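Local coordinates for protein allergen Aed a 2 (Aedes aegypti, PDB 3DXL) that binds and sequesters biogenic amines and leukotrienes of the host, so modulating blood feeding by female mosquitoes, at residues M1-I12 and A70-S82. Residues are numbered along the deposited sequence; the frame is centred on the assembly and turned at random.
Sequences MGPFDPEEMLFI and ASVIQEQFKAYPS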
ATOM      1  N   MET A   1       0.593   6.385 -14.478  1.00 22.15           N
ATOM      2  CA  MET A   1      -0.087   6.133 -13.169  1.00 21.64           C
ATOM      3  C   MET A   1      -1.389   5.368 -13.349  1.00 21.15           C
ATOM      4  O   MET A   1      -2.191   5.666 -14.245  1.00 21.56           O
ATOM      5  CB  MET A   1      -0.353   7.446 -12.428  1.00 22.08           C
ATOM      6  CG  MET A   1       0.906   8.176 -11.995  1.00 22.74           C
ATOM      7  SD  MET A   1       1.909   7.229 -10.828  1.00 25.56           S
ATOM      8  CE  MET A   1       0.979   7.422  -9.306  1.00 24.87           C
ATOM      9  N   GLY A   2      -1.601   4.387 -12.477  1.00 20.02           N
ATOM     10  CA  GLY A   2      -2.745   3.496 -12.584  1.00 18.61           C
ATOM     11  C   GLY A   2      -2.535   2.412 -13.626  1.00 17.07           C
ATOM     12  O   GLY A   2      -1.487   2.373 -14.284  1.00 18.14           O
ATOM     13  N   PRO A   3      -3.520   1.509 -13.778  1.00 15.81           N
ATOM     14  CA  PRO A   3      -4.739   1.485 -12.973  1.00 14.47           C
ATOM     15  C   PRO A   3      -4.464   0.913 -11.575  1.00 13.10           C
ATOM     16  O   PRO A   3      -3.405   0.314 -11.337  1.00 13.07           O
ATOM     17  CB  PRO A   3      -5.640   0.530 -13.749  1.00 14.32           C
ATOM     18  CG  PRO A   3      -4.665  -0.436 -14.381  1.00 15.40           C
ATOM     19  CD  PRO A   3      -3.480   0.400 -14.751  1.00 16.29           C
ATOM     20  N   PHE A   4      -5.414   1.100 -10.672  1.00 12.19           N
ATOM     21  CA  PHE A   4      -5.307   0.619  -9.301  1.00 11.28           C
ATOM     22  C   PHE A   4      -6.451  -0.321  -8.989  1.00 10.96           C
ATOM     23  O   PHE A   4      -7.617  -0.013  -9.280  1.00 10.90           O
ATOM     24  CB  PHE A   4      -5.338   1.796  -8.331  1.00 12.14           C
ATOM     25  CG  PHE A   4      -4.199   2.749  -8.493  1.00 12.35           C
ATOM     26  CD1 PHE A   4      -2.913   2.406  -8.075  1.00 13.68           C
ATOM     27  CD2 PHE A   4      -4.403   4.002  -9.060  1.00 13.46           C
ATOM     28  CE1 PHE A   4      -1.858   3.302  -8.221  1.00 14.79           C
ATOM     29  CE2 PHE A   4      -3.354   4.896  -9.203  1.00 14.37           C
ATOM     30  CZ  PHE A   4      -2.081   4.548  -8.787  1.00 14.98           C
ATOM     31  N   ASP A   5      -6.128  -1.464  -8.381  1.00 10.30           N
ATOM     32  CA  ASP A   5      -7.159  -2.394  -7.976  1.00 10.51           C
ATOM     33  C   ASP A   5      -7.711  -2.000  -6.597  1.00  9.92           C
ATOM     34  O   ASP A   5      -7.246  -1.017  -6.003  1.00  9.58           O
ATOM     35  CB  ASP A   5      -6.667  -3.860  -8.068  1.00 10.15           C
ATOM     36  CG  ASP A   5      -5.638  -4.241  -6.998  1.00 10.50           C
ATOM     37  OD1 ASP A   5      -5.620  -3.627  -5.913  1.00 10.95           O
ATOM     38  OD2 ASP A   5      -4.872  -5.200  -7.252  1.00 11.75           O
ATOM     39  N   PRO A   6      -8.742  -2.703  -6.108  1.00 10.17           N
ATOM     40  CA  PRO A   6      -9.316  -2.293  -4.822  1.00 10.08           C
ATOM     41  C   PRO A   6      -8.346  -2.259  -3.643  1.00  9.72           C
ATOM     42  O   PRO A   6      -8.447  -1.368  -2.791  1.00  9.62           O
ATOM     43  CB  PRO A   6     -10.427  -3.316  -4.596  1.00 10.86           C
ATOM     44  CG  PRO A   6     -10.856  -3.658  -5.993  1.00 10.57           C
ATOM     45  CD  PRO A   6      -9.550  -3.764  -6.740  1.00 10.39           C
ATOM     46  N   GLU A   7      -7.425  -3.225  -3.595  1.00  9.48           N
ATOM     47  CA  GLU A   7      -6.417  -3.291  -2.541  1.00  9.07           C
ATOM     48  C   GLU A   7      -5.467  -2.107  -2.635  1.00  8.52           C
ATOM     49  O   GLU A   7      -5.058  -1.531  -1.619  1.00  8.36           O
ATOM     50  CB  GLU A   7      -5.645  -4.608  -2.644  1.00  9.12           C
ATOM     51  CG  GLU A   7      -4.562  -4.793  -1.577  1.00  9.02           C
ATOM     52  CD  GLU A   7      -3.251  -4.068  -1.887  1.00  9.11           C
ATOM     53  OE1 GLU A   7      -2.949  -3.812  -3.071  1.00  9.47           O
ATOM     54  OE2 GLU A   7      -2.480  -3.808  -0.936  1.00  9.65           O
ATOM     55  N   GLU A   8      -5.115  -1.739  -3.860  1.00  8.81           N
ATOM     56  CA  GLU A   8      -4.189  -0.636  -4.070  1.00  9.22           C
ATOM     57  C   GLU A   8      -4.791   0.690  -3.627  1.00  8.99           C
ATOM     58  O   GLU A   8      -4.097   1.523  -3.047  1.00  9.11           O
ATOM     59  CB  GLU A   8      -3.706  -0.585  -5.516  1.00  9.95           C
ATOM     60  CG  GLU A   8      -2.765  -1.742  -5.849  1.00 10.44           C
ATOM     61  CD  GLU A   8      -2.429  -1.853  -7.317  1.00 12.10           C
ATOM     62  OE1 GLU A   8      -3.359  -1.840  -8.151  1.00 11.82           O
ATOM     63  OE2 GLU A   8      -1.235  -2.005  -7.650  1.00 15.91           O
ATOM     64  N   MET A   9      -6.085   0.883  -3.891  1.00  9.21           N
ATOM     65  CA  MET A   9      -6.765   2.087  -3.418  1.00  8.93           C
ATOM     66  C   MET A   9      -6.964   2.061  -1.909  1.00  9.01           C
ATOM     67  O   MET A   9      -6.786   3.077  -1.247  1.00  8.86           O
ATOM     68  CB  MET A   9      -8.085   2.323  -4.156  1.00  9.33           C
ATOM     69  CG  MET A   9      -7.897   2.604  -5.638  1.00 10.41           C
ATOM     70  SD  MET A   9      -6.713   3.935  -6.009  1.00 11.78           S
ATOM     71  CE  MET A   9      -7.325   5.271  -5.005  1.00 12.86           C
ATOM     72  N   LEU A  10      -7.278   0.888  -1.361  1.00  8.86           N
ATOM     73  CA  LEU A  10      -7.415   0.772   0.084  1.00  8.82           C
ATOM     74  C   LEU A  10      -6.084   1.123   0.754  1.00  8.54           C
ATOM     75  O   LEU A  10      -6.047   1.827   1.770  1.00  9.08           O
ATOM     76  CB  LEU A  10      -7.871  -0.631   0.494  1.00  9.51           C
ATOM     77  CG  LEU A  10      -8.137  -0.840   1.987  1.00 10.24           C
ATOM     78  CD1 LEU A  10      -9.321   0.005   2.509  1.00 10.96           C
ATOM     79  CD2 LEU A  10      -8.363  -2.312   2.246  1.00 11.16           C
ATOM     80  N   PHE A  11      -4.980   0.633   0.185  1.00  8.49           N
ATOM     81  CA  PHE A  11      -3.670   0.966   0.716  1.00  8.43           C
ATOM     82  C   PHE A  11      -3.447   2.482   0.706  1.00  8.78           C
ATOM     83  O   PHE A  11      -3.000   3.050   1.700  1.00  8.97           O
ATOM     84  CB  PHE A  11      -2.557   0.266  -0.056  1.00  9.02           C
ATOM     85  CG  PHE A  11      -1.205   0.584   0.480  1.00  9.84           C
ATOM     86  CD1 PHE A  11      -0.735  -0.053   1.626  1.00 10.83           C
ATOM     87  CD2 PHE A  11      -0.423   1.562  -0.113  1.00 11.17           C
ATOM     88  CE1 PHE A  11       0.509   0.274   2.162  1.00 11.93           C
ATOM     89  CE2 PHE A  11       0.823   1.893   0.409  1.00 12.15           C
ATOM     90  CZ  PHE A  11       1.289   1.243   1.550  1.00 11.81           C
ATOM     91  N   ILE A  12      -3.731   3.121  -0.424  1.00  9.08           N
ATOM     92  CA  ILE A  12      -3.570   4.572  -0.540  1.00  9.41           C
ATOM     93  C   ILE A  12      -4.404   5.327   0.491  1.00  9.11           C
ATOM     94  O   ILE A  12      -3.887   6.170   1.224  1.00  9.36           O
ATOM     95  CB  ILE A  12      -3.891   5.067  -1.977  1.00  9.44           C
ATOM     96  CG1 ILE A  12      -2.786   4.621  -2.939  1.00 10.11           C
ATOM     97  CG2 ILE A  12      -4.068   6.594  -1.997  1.00  9.69           C
ATOM     98  CD1 ILE A  12      -3.117   4.803  -4.413  1.00 10.12           C
ATOM     99  N   ALA A  70      -5.101  14.145 -15.619  1.00 16.11           N
ATOM    100  CA  ALA A  70      -6.290  13.314 -15.752  1.00 16.24           C
ATOM    101  C   ALA A  70      -6.010  11.940 -16.361  1.00 16.40           C
ATOM    102  O   ALA A  70      -6.924  11.121 -16.493  1.00 16.93           O
ATOM    103  CB  ALA A  70      -7.355  14.044 -16.557  1.00 16.14           C
ATOM    104  N   SER A  71      -4.753  11.684 -16.716  1.00 17.05           N
ATOM    105  CA  SER A  71      -4.392  10.440 -17.388  1.00 17.31           C
ATOM    106  C   SER A  71      -4.815   9.207 -16.592  1.00 16.46           C
ATOM    107  O   SER A  71      -5.300   8.237 -17.170  1.00 16.37           O
ATOM    108  CB  SER A  71      -2.889  10.388 -17.683  1.00 17.85           C
ATOM    109  OG  SER A  71      -2.483  11.507 -18.457  1.00 20.75           O
ATOM    110  N   VAL A  72      -4.648   9.253 -15.267  1.00 15.85           N
ATOM    111  CA  VAL A  72      -5.003   8.111 -14.427  1.00 15.67           C
ATOM    112  C   VAL A  72      -6.504   7.804 -14.480  1.00 14.99           C
ATOM    113  O   VAL A  72      -6.899   6.651 -14.371  1.00 14.63           O
ATOM    114  CB  VAL A  72      -4.492   8.263 -12.962  1.00 15.71           C
ATOM    115  CG1 VAL A  72      -5.144   9.446 -12.264  1.00 15.58           C
ATOM    116  CG2 VAL A  72      -4.727   6.984 -12.178  1.00 16.28           C
ATOM    117  N   ILE A  73      -7.337   8.831 -14.683  1.00 15.06           N
ATOM    118  CA  ILE A  73      -8.779   8.622 -14.788  1.00 14.90           C
ATOM    119  C   ILE A  73      -9.106   7.725 -15.989  1.00 15.07           C
ATOM    120  O   ILE A  73      -9.875   6.770 -15.870  1.00 14.70           O
ATOM    121  CB  ILE A  73      -9.536   9.968 -14.866  1.00 14.60           C
ATOM    122  CG1 ILE A  73      -9.363  10.725 -13.549  1.00 13.88           C
ATOM    123  CG2 ILE A  73     -11.024   9.750 -15.208  1.00 15.28           C
ATOM    124  CD1 ILE A  73      -9.782  12.188 -13.632  1.00 14.24           C
ATOM    125  N   GLN A  74      -8.503   8.029 -17.136  1.00 16.13           N
ATOM    126  CA  GLN A  74      -8.712   7.211 -18.330  1.00 17.17           C
ATOM    127  C   GLN A  74      -8.109   5.807 -18.184  1.00 16.78           C
ATOM    128  O   GLN A  74      -8.717   4.828 -18.613  1.00 16.52           O
ATOM    129  CB  GLN A  74      -8.189   7.915 -19.584  1.00 18.15           C
ATOM    130  CG  GLN A  74      -8.913   9.236 -19.923  1.00 20.54           C
ATOM    131  CD  GLN A  74     -10.420   9.089 -20.175  1.00 23.27           C
ATOM    132  OE1 GLN A  74     -10.913   8.026 -20.577  1.00 24.33           O
ATOM    133  NE2 GLN A  74     -11.157  10.176 -19.949  1.00 25.45           N
ATOM    134  N   GLU A  75      -6.933   5.707 -17.551  1.00 16.91           N
ATOM    135  CA  GLU A  75      -6.317   4.408 -17.284  1.00 16.83           C
ATOM    136  C   GLU A  75      -7.214   3.571 -16.383  1.00 15.28           C
ATOM    137  O   GLU A  75      -7.424   2.377 -16.618  1.00 15.50           O
ATOM    138  CB  GLU A  75      -4.935   4.571 -16.638  1.00 17.69           C
ATOM    139  CG  GLU A  75      -3.826   4.968 -17.597  1.00 20.49           C
ATOM    140  CD  GLU A  75      -3.654   3.982 -18.746  1.00 22.88           C
ATOM    141  OE1 GLU A  75      -3.567   2.759 -18.492  1.00 24.19           O
ATOM    142  OE2 GLU A  75      -3.614   4.442 -19.903  1.00 25.69           O
ATOM    143  N   GLN A  76      -7.762   4.216 -15.356  1.00 14.37           N
ATOM    144  CA  GLN A  76      -8.639   3.553 -14.414  1.00 13.91           C
ATOM    145  C   GLN A  76      -9.915   3.029 -15.077  1.00 13.88           C
ATOM    146  O   GLN A  76     -10.326   1.889 -14.853  1.00 13.81           O
ATOM    147  CB  GLN A  76      -8.958   4.489 -13.247  1.00 13.64           C
ATOM    148  CG  GLN A  76      -9.629   3.815 -12.066  1.00 12.29           C
ATOM    149  CD  GLN A  76      -8.715   2.881 -11.291  1.00 11.83           C
ATOM    150  OE1 GLN A  76      -7.532   2.744 -11.593  1.00 12.67           O
ATOM    151  NE2 GLN A  76      -9.276   2.234 -10.292  1.00 11.47           N
ATOM    152  N   PHE A  77     -10.537   3.867 -15.898  1.00 14.23           N
ATOM    153  CA  PHE A  77     -11.769   3.496 -16.589  1.00 14.38           C
ATOM    154  C   PHE A  77     -11.539   2.386 -17.624  1.00 14.50           C
ATOM    155  O   PHE A  77     -12.383   1.513 -17.796  1.00 14.97           O
ATOM    156  CB  PHE A  77     -12.396   4.747 -17.215  1.00 14.56           C
ATOM    157  CG  PHE A  77     -13.723   4.516 -17.887  1.00 14.86           C
ATOM    158  CD1 PHE A  77     -14.718   3.752 -17.291  1.00 15.03           C
ATOM    159  CD2 PHE A  77     -13.989   5.123 -19.112  1.00 15.95           C
ATOM    160  CE1 PHE A  77     -15.950   3.569 -17.933  1.00 15.65           C
ATOM    161  CE2 PHE A  77     -15.212   4.950 -19.752  1.00 15.96           C
ATOM    162  CZ  PHE A  77     -16.193   4.180 -19.164  1.00 16.01           C
ATOM    163  N   LYS A  78     -10.400   2.433 -18.303  1.00 15.31           N
ATOM    164  CA  LYS A  78     -10.020   1.369 -19.240  1.00 16.37           C
ATOM    165  C   LYS A  78      -9.935   0.011 -18.538  1.00 16.52           C
ATOM    166  O   LYS A  78     -10.399  -1.002 -19.065  1.00 16.66           O
ATOM    167  CB  LYS A  78      -8.695   1.710 -19.914  1.00 17.23           C
ATOM    168  CG  LYS A  78      -8.210   0.689 -20.931  1.00 19.88           C
ATOM    169  CD  LYS A  78      -6.894   1.136 -21.544  1.00 23.39           C
ATOM    170  CE  LYS A  78      -6.523   0.300 -22.754  1.00 25.31           C
ATOM    171  NZ  LYS A  78      -5.215   0.733 -23.318  1.00 26.73           N
ATOM    172  N   ALA A  79      -9.350   0.011 -17.344  1.00 15.89           N
ATOM    173  CA  ALA A  79      -9.208  -1.207 -16.548  1.00 15.60           C
ATOM    174  C   ALA A  79     -10.529  -1.655 -15.930  1.00 15.35           C
ATOM    175  O   ALA A  79     -10.750  -2.851 -15.721  1.00 15.87           O
ATOM    176  CB  ALA A  79      -8.162  -1.012 -15.465  1.00 15.83           C
ATOM    177  N   TYR A  80     -11.411  -0.696 -15.631  1.00 14.80           N
ATOM    178  CA  TYR A  80     -12.678  -0.998 -14.965  1.00 14.76           C
ATOM    179  C   TYR A  80     -13.898  -0.374 -15.658  1.00 15.21           C
ATOM    180  O   TYR A  80     -14.513   0.555 -15.123  1.00 15.04           O
ATOM    181  CB  TYR A  80     -12.620  -0.594 -13.482  1.00 14.16           C
ATOM    182  CG  TYR A  80     -11.517  -1.308 -12.741  1.00 14.20           C
ATOM    183  CD1 TYR A  80     -11.693  -2.613 -12.288  1.00 14.51           C
ATOM    184  CD2 TYR A  80     -10.285  -0.692 -12.537  1.00 13.84           C
ATOM    185  CE1 TYR A  80     -10.677  -3.286 -11.635  1.00 13.94           C
ATOM    186  CE2 TYR A  80      -9.257  -1.355 -11.881  1.00 13.76           C
ATOM    187  CZ  TYR A  80      -9.466  -2.648 -11.439  1.00 13.14           C
ATOM    188  OH  TYR A  80      -8.454  -3.312 -10.796  1.00 13.70           O
ATOM    189  N   PRO A  81     -14.255  -0.885 -16.856  1.00 15.97           N
ATOM    190  CA  PRO A  81     -15.418  -0.348 -17.590  1.00 16.19           C
ATOM    191  C   PRO A  81     -16.724  -0.386 -16.802  1.00 16.61           C
ATOM    192  O   PRO A  81     -17.598   0.453 -17.024  1.00 16.66           O
ATOM    193  CB  PRO A  81     -15.532  -1.253 -18.832  1.00 16.58           C
ATOM    194  CG  PRO A  81     -14.587  -2.383 -18.615  1.00 16.86           C
ATOM    195  CD  PRO A  81     -13.576  -1.961 -17.603  1.00 16.35           C
ATOM    196  N   SER A  82     -16.862  -1.351 -15.900  1.00 16.82           N
ATOM    197  CA  SER A  82     -18.076  -1.486 -15.101  1.00 17.50           C
ATOM    198  C   SER A  82     -18.241  -0.400 -14.028  1.00 17.20           C
ATOM    199  O   SER A  82     -19.319  -0.260 -13.445  1.00 17.55           O
ATOM    200  CB  SER A  82     -18.133  -2.874 -14.452  1.00 18.04           C
ATOM    201  OG  SER A  82     -17.140  -3.013 -13.444  1.00 19.92           O
TER
HETATM  202  O   HOH W   1      -1.297   2.011 -17.168  1.00 71.85           O
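Gln-76 sets CG anti to its own backbone nitrogen (chi1 -168°) and then bends at chi2 (70°), which carries its amide off helix 71-79 to the backbone of Phe-4, where it pairs with both the N-H and the C=O of one residue, much as a neighbouring backbone would. Phe-4 N donates to Gln-76 OE1 at 2.8 Å, nearly straight at 169°, while Gln-76 NE2 returns a bond to Phe-4 O at 3.0 Å. Each acceptor is met on a lone pair in its carbonyl plane. NE2 has a second acceptor in Leu-127 O, and Phe-4 O also takes a bond from His-129. Around this polar clasp, Pro-3, which follows a cis peptide bond, has CB 3.4 Å from Ala-79 CB, closer than usual van der Waals contact. Phe-4 CE2 meets Val-72 CG2 at 3.9 Å, and Tyr-80 OH comes to 3.2 Å from Asp-5 CA. A water bridges Gly-2 O and Glu-75 OE1. Asp-5 and Glu-8 form the capping box that starts helix 6-20; Pro-6 lies about 7 Å, between side chains, from leukotriene-binding Lys-149. The paired bonds hold the buried amide in one rotation, tying the N-terminal arm to helix 71-79 through an uncharged group.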